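HIGH affinity ribose transport protein RBSD (Bacillus subtilis, PDB 1OGD) probably catalyses the interconversion of the beta-pyranose and beta-furanose forms of D-ribose, working as a homodecamer built from two pentamers. Local coordinates at residues 4-9 / 13-18; 54-59 / 81-86. All coordinates share one frame; numbering follows the deposited sequence.

Contact 1 of 2, residues 4-9 / 13-18; sequences HGILNS and KILADL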
loop_
_atom_site.group_PDB
_atom_site.type_symbol
_atom_site.label_atom_id
_atom_site.label_comp_id
_atom_site.label_asym_id
_atom_site.label_seq_id
_atom_site.Cartn_x
_atom_site.Cartn_y
_atom_site.Cartn_z
ATOM N N HIS A 4 28.890 9.979 -12.398
ATOM C CA HIS A 4 28.652 11.413 -12.325
ATOM C C HIS A 4 27.435 11.832 -11.503
ATOM O O HIS A 4 26.603 11.003 -11.125
ATOM C CB HIS A 4 28.506 11.959 -13.747
ATOM C CG HIS A 4 29.536 11.439 -14.704
ATOM N ND1 HIS A 4 30.890 11.628 -14.519
ATOM C CD2 HIS A 4 29.410 10.728 -15.851
ATOM C CE1 HIS A 4 31.553 11.056 -15.509
ATOM N NE2 HIS A 4 30.679 10.502 -16.331
ATOM N N GLY A 5 27.341 13.136 -11.244
ATOM C CA GLY A 5 26.226 13.679 -10.490
ATOM C C GLY A 5 26.431 13.716 -8.986
ATOM O O GLY A 5 27.496 13.370 -8.480
ATOM N N ILE A 6 25.395 14.139 -8.271
ATOM C CA ILE A 6 25.435 14.243 -6.819
ATOM C C ILE A 6 25.607 12.861 -6.172
ATOM O O ILE A 6 25.067 11.868 -6.655
ATOM C CB ILE A 6 24.147 14.955 -6.321
ATOM C CG1 ILE A 6 24.333 15.442 -4.886
ATOM C CG2 ILE A 6 22.942 14.023 -6.460
ATOM C CD1 ILE A 6 23.355 16.539 -4.509
ATOM N N LEU A 7 26.372 12.801 -5.087
ATOM C CA LEU A 7 26.650 11.542 -4.398
ATOM C C LEU A 7 25.472 10.939 -3.625
ATOM O O LEU A 7 25.311 9.719 -3.589
ATOM C CB LEU A 7 27.820 11.730 -3.426
ATOM C CG LEU A 7 28.280 10.500 -2.641
ATOM C CD1 LEU A 7 28.847 9.464 -3.599
ATOM C CD2 LEU A 7 29.335 10.907 -1.616
ATOM N N ASN A 8 24.668 11.791 -2.999
ATOM C CA ASN A 8 23.534 11.325 -2.207
ATOM C C ASN A 8 22.468 10.650 -3.063
ATOM O O ASN A 8 21.921 11.253 -3.992
ATOM C CB ASN A 8 22.921 12.490 -1.433
ATOM C CG ASN A 8 21.901 12.031 -0.424
ATOM O OD1 ASN A 8 20.727 11.839 -0.757
ATOM N ND2 ASN A 8 22.345 11.821 0.818
ATOM N N SER A 9 22.174 9.396 -2.737
ATOM C CA SER A 9 21.194 8.625 -3.487
ATOM C C SER A 9 19.794 9.220 -3.413
ATOM O O SER A 9 19.089 9.257 -4.421
ATOM C CB SER A 9 21.187 7.172 -3.003
ATOM O OG SER A 9 20.826 7.079 -1.639
ATOM N N LYS A 13 17.696 11.045 -6.808
ATOM C CA LYS A 13 16.360 10.686 -7.285
ATOM C C LYS A 13 15.476 11.910 -7.457
ATOM O O LYS A 13 14.674 11.969 -8.387
ATOM C CB LYS A 13 15.719 9.679 -6.335
ATOM C CG LYS A 13 16.500 8.377 -6.249
ATOM C CD LYS A 13 15.926 7.440 -5.195
ATOM C CE LYS A 13 16.720 6.158 -5.145
ATOM N NZ LYS A 13 16.295 5.291 -4.025
ATOM N N ILE A 14 15.630 12.886 -6.566
ATOM C CA ILE A 14 14.857 14.121 -6.648
ATOM C C ILE A 14 15.321 14.960 -7.845
ATOM O O ILE A 14 14.501 15.460 -8.619
ATOM C CB ILE A 14 15.001 14.980 -5.353
ATOM C CG1 ILE A 14 14.389 14.244 -4.156
ATOM C CG2 ILE A 14 14.295 16.324 -5.529
ATOM C CD1 ILE A 14 12.922 13.901 -4.346
ATOM N N LEU A 15 16.633 15.123 -7.999
ATOM C CA LEU A 15 17.135 15.920 -9.116
ATOM C C LEU A 15 16.723 15.331 -10.459
ATOM O O LEU A 15 16.401 16.067 -11.390
ATOM C CB LEU A 15 18.659 16.038 -9.065
ATOM C CG LEU A 15 19.246 16.794 -7.873
ATOM C CD1 LEU A 15 20.744 16.971 -8.081
ATOM C CD2 LEU A 15 18.562 18.145 -7.727
ATOM N N ALA A 16 16.717 14.004 -10.542
ATOM C CA ALA A 16 16.360 13.294 -11.768
ATOM C C ALA A 16 14.976 13.637 -12.311
ATOM O O ALA A 16 14.759 13.628 -13.530
ATOM C CB ALA A 16 16.461 11.794 -11.540
ATOM N N ASP A 17 14.035 13.941 -11.422
ATOM C CA ASP A 17 12.685 14.259 -11.863
ATOM C C ASP A 17 12.416 15.740 -12.041
ATOM O O ASP A 17 11.354 16.119 -12.526
ATOM C CB ASP A 17 11.643 13.675 -10.899
ATOM C CG ASP A 17 11.449 12.187 -11.088
ATOM O OD1 ASP A 17 11.473 11.737 -12.254
ATOM O OD2 ASP A 17 11.267 11.468 -10.082
ATOM N N LEU A 18 13.372 16.581 -11.663
ATOM C CA LEU A 18 13.178 18.018 -11.790
ATOM C C LEU A 18 12.915 18.474 -13.217
ATOM O O LEU A 18 13.603 18.076 -14.157
ATOM C CB LEU A 18 14.384 18.786 -11.236
ATOM C CG LEU A 18 14.556 18.818 -9.719
ATOM C CD1 LEU A 18 15.824 19.584 -9.372
ATOM C CD2 LEU A 18 13.341 19.469 -9.078
HETATM O O HOH W 1 18.447 5.759 -1.744
#
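S9 and K13 are joined through the backbone: K13 N donates to S9 O at 3.3 Å with an N-H...O angle of 154°, the i to i+4 bond of the first turn of helix 9-17. Segment 4-9 is the irregular lead-in to that helix, and its last residue and K13 have CA atoms 6.5 Å apart. Earlier in the segment the chain runs beside the helix, with I6 CA 8.8 Å from L15 CA. There the CG2 branch of I6 meets L15 CD1 at 4.0 Å, the two side chains crossing at about a right angle. The CG of K13 lies 3.3 Å from S9 O. It stands beside the backbone N (chi1 -62°) and the chain beyond is extended, which carries NZ past S9 O to a water that also donates to S9 OG (2.7 Å). Both polar ends have a further partner in another chain: K13 NZ forms a salt bridge with D17 of a neighbouring subunit, S9 OG a hydrogen bond with D41 of another. The whole is an N-capped helix start (N8 OD1 to L11 N, three residues on), with I6 from the preceding loop packed on L11, A12 and L15, where several subunits of the decamer meet.

Contact 2 of 2, residues 54-59 / 81-86; sequences TAAVLA and AKFLEN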
loop_
_atom_site.group_PDB
_atom_site.type_symbol
_atom_site.label_atom_id
_atom_site.label_comp_id
_atom_site.label_asym_id
_atom_site.label_seq_id
_atom_site.Cartn_x
_atom_site.Cartn_y
_atom_site.Cartn_z
ATOM N N THR A 54 25.770 22.624 1.971
ATOM C CA THR A 54 24.698 21.961 1.245
ATOM C C THR A 54 24.283 22.763 0.013
ATOM O O THR A 54 24.133 22.211 -1.073
ATOM C CB THR A 54 23.484 21.733 2.165
ATOM O OG1 THR A 54 23.906 20.993 3.318
ATOM C CG2 THR A 54 22.403 20.936 1.441
ATOM N N ALA A 55 24.107 24.067 0.181
ATOM C CA ALA A 55 23.718 24.927 -0.926
ATOM C C ALA A 55 24.767 24.906 -2.046
ATOM O O ALA A 55 24.427 24.951 -3.232
ATOM C CB ALA A 55 23.507 26.358 -0.420
ATOM N N ALA A 56 26.042 24.828 -1.670
ATOM C CA ALA A 56 27.119 24.810 -2.656
ATOM C C ALA A 56 27.054 23.564 -3.538
ATOM O O ALA A 56 27.205 23.652 -4.759
ATOM C CB ALA A 56 28.464 24.881 -1.954
ATOM N N VAL A 57 26.836 22.406 -2.920
ATOM C CA VAL A 57 26.746 21.161 -3.671
ATOM C C VAL A 57 25.552 21.185 -4.620
ATOM O O VAL A 57 25.670 20.816 -5.791
ATOM C CB VAL A 57 26.611 19.942 -2.733
ATOM C CG1 VAL A 57 26.381 18.678 -3.554
ATOM C CG2 VAL A 57 27.869 19.788 -1.896
ATOM N N LEU A 58 24.400 21.623 -4.119
ATOM C CA LEU A 58 23.203 21.681 -4.951
ATOM C C LEU A 58 23.392 22.624 -6.136
ATOM O O LEU A 58 22.933 22.345 -7.245
ATOM C CB LEU A 58 21.987 22.122 -4.124
ATOM C CG LEU A 58 21.078 21.018 -3.554
ATOM C CD1 LEU A 58 20.659 20.077 -4.676
ATOM C CD2 LEU A 58 21.790 20.235 -2.482
ATOM N N ALA A 59 24.076 23.738 -5.895
ATOM C CA ALA A 59 24.324 24.728 -6.932
ATOM C C ALA A 59 25.059 24.140 -8.136
ATOM O O ALA A 59 24.762 24.482 -9.278
ATOM C CB ALA A 59 25.124 25.905 -6.350
ATOM N N ALA A 81 23.354 35.273 4.407
ATOM C CA ALA A 81 22.627 36.095 3.447
ATOM C C ALA A 81 23.582 36.514 2.331
ATOM O O ALA A 81 23.196 36.587 1.159
ATOM C CB ALA A 81 22.058 37.327 4.140
ATOM N N LYS A 82 24.830 36.791 2.704
ATOM C CA LYS A 82 25.852 37.197 1.740
ATOM C C LYS A 82 26.282 35.999 0.907
ATOM O O LYS A 82 26.487 36.109 -0.302
ATOM C CB LYS A 82 27.077 37.774 2.456
ATOM C CG LYS A 82 26.816 39.049 3.239
ATOM C CD LYS A 82 28.123 39.636 3.775
ATOM C CE LYS A 82 27.877 40.844 4.676
ATOM N NZ LYS A 82 27.144 41.950 3.987
ATOM N N PHE A 83 26.424 34.856 1.568
ATOM C CA PHE A 83 26.818 33.628 0.897
ATOM C C PHE A 83 25.909 33.402 -0.307
ATOM O O PHE A 83 26.383 33.163 -1.417
ATOM C CB PHE A 83 26.697 32.448 1.857
ATOM C CG PHE A 83 27.102 31.140 1.255
ATOM C CD1 PHE A 83 28.432 30.741 1.257
ATOM C CD2 PHE A 83 26.151 30.306 0.675
ATOM C CE1 PHE A 83 28.812 29.529 0.693
ATOM C CE2 PHE A 83 26.520 29.093 0.106
ATOM C CZ PHE A 83 27.854 28.704 0.117
ATOM N N LEU A 84 24.602 33.486 -0.074
ATOM C CA LEU A 84 23.604 33.299 -1.123
ATOM C C LEU A 84 23.773 34.273 -2.282
ATOM O O LEU A 84 23.777 33.867 -3.446
ATOM C CB LEU A 84 22.194 33.455 -0.551
ATOM C CG LEU A 84 21.635 32.296 0.273
ATOM C CD1 LEU A 84 20.225 32.643 0.745
ATOM C CD2 LEU A 84 21.621 31.030 -0.575
ATOM N N GLU A 85 23.889 35.559 -1.959
ATOM C CA GLU A 85 24.062 36.599 -2.971
ATOM C C GLU A 85 25.294 36.291 -3.819
ATOM O O GLU A 85 25.262 36.400 -5.042
ATOM C CB GLU A 85 24.232 37.964 -2.299
ATOM C CG GLU A 85 23.004 38.468 -1.546
ATOM C CD GLU A 85 21.923 39.002 -2.470
ATOM O OE1 GLU A 85 22.214 39.937 -3.247
ATOM O OE2 GLU A 85 20.782 38.494 -2.419
ATOM N N ASN A 86 26.372 35.897 -3.150
ATOM C CA ASN A 86 27.630 35.570 -3.813
ATOM C C ASN A 86 27.552 34.282 -4.623
ATOM O O ASN A 86 28.032 34.230 -5.755
ATOM C CB ASN A 86 28.750 35.452 -2.776
ATOM C CG ASN A 86 29.103 36.789 -2.141
ATOM O OD1 ASN A 86 29.759 36.839 -1.098
ATOM N ND2 ASN A 86 28.679 37.881 -2.775
#
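F83 directs the rim of its ring at two consecutive alanines of the neighbouring helix. CE2 approaches A55 CB at 4.1 Å and CZ approaches A56 CB at 4.4 Å, and both methyl groups sit at the ring edge, near its plane, so the contact does not use the ring face. The first torsion explains the reach: with CG anti to the backbone N (chi1 -179°), the ring extends away from its own helix and spans the interval to helix 51-61. Of the alanines, A55 has its CB bond aimed at the opposing segment, whereas A56 borders the contact from a more exposed position. The backbones stay well separated, A55 CA and L84 CA being 8.4 Å apart, and the buried surface is a modest 100 Å². F83 supplies 42 Å² of this, the largest single share, so one aromatic ring meeting two small residues accounts for most of the contact. Nothing polar joins the segments. Just beyond them the same helices continue the packing: F83 also touches Q52, L84 rests on F51, and L87 lies against A55 and A59. On its inner side helix 51-61 meets the sheet, where A55 touches I26 of strand 23-27. Helices 51-61 and 78-87 thus pack side by side in the alpha/beta fold of the RbsD/FucU family, joined along the chain through strand 64-70 and helix 72-76.

How the contacts relate
Helix 51-61 connects the two contacts, whose centres are about 18 Å apart. It belongs to contact 2, and it also touches contact 1 where I6 CD1 meets V57 CG1 at 3.8 Å and L15 CD2 meets L58 CD1 at 4.2 Å. Contact 1 is local in sequence, mostly buried, and mixes an apolar pair with backbone, water and intersubunit polar bonds, as suits its place among other subunits, its centre about 14 Å from the chain centre. Contact 2 joins segments 22 residues apart in sequence, has its centre about 9 Å from the chain centre, is partly buried and is wholly apolar. Both touch the subunit whose D41 bonds S9, though contact 2 does so through T54 and V57, which stand apart from its ring contact.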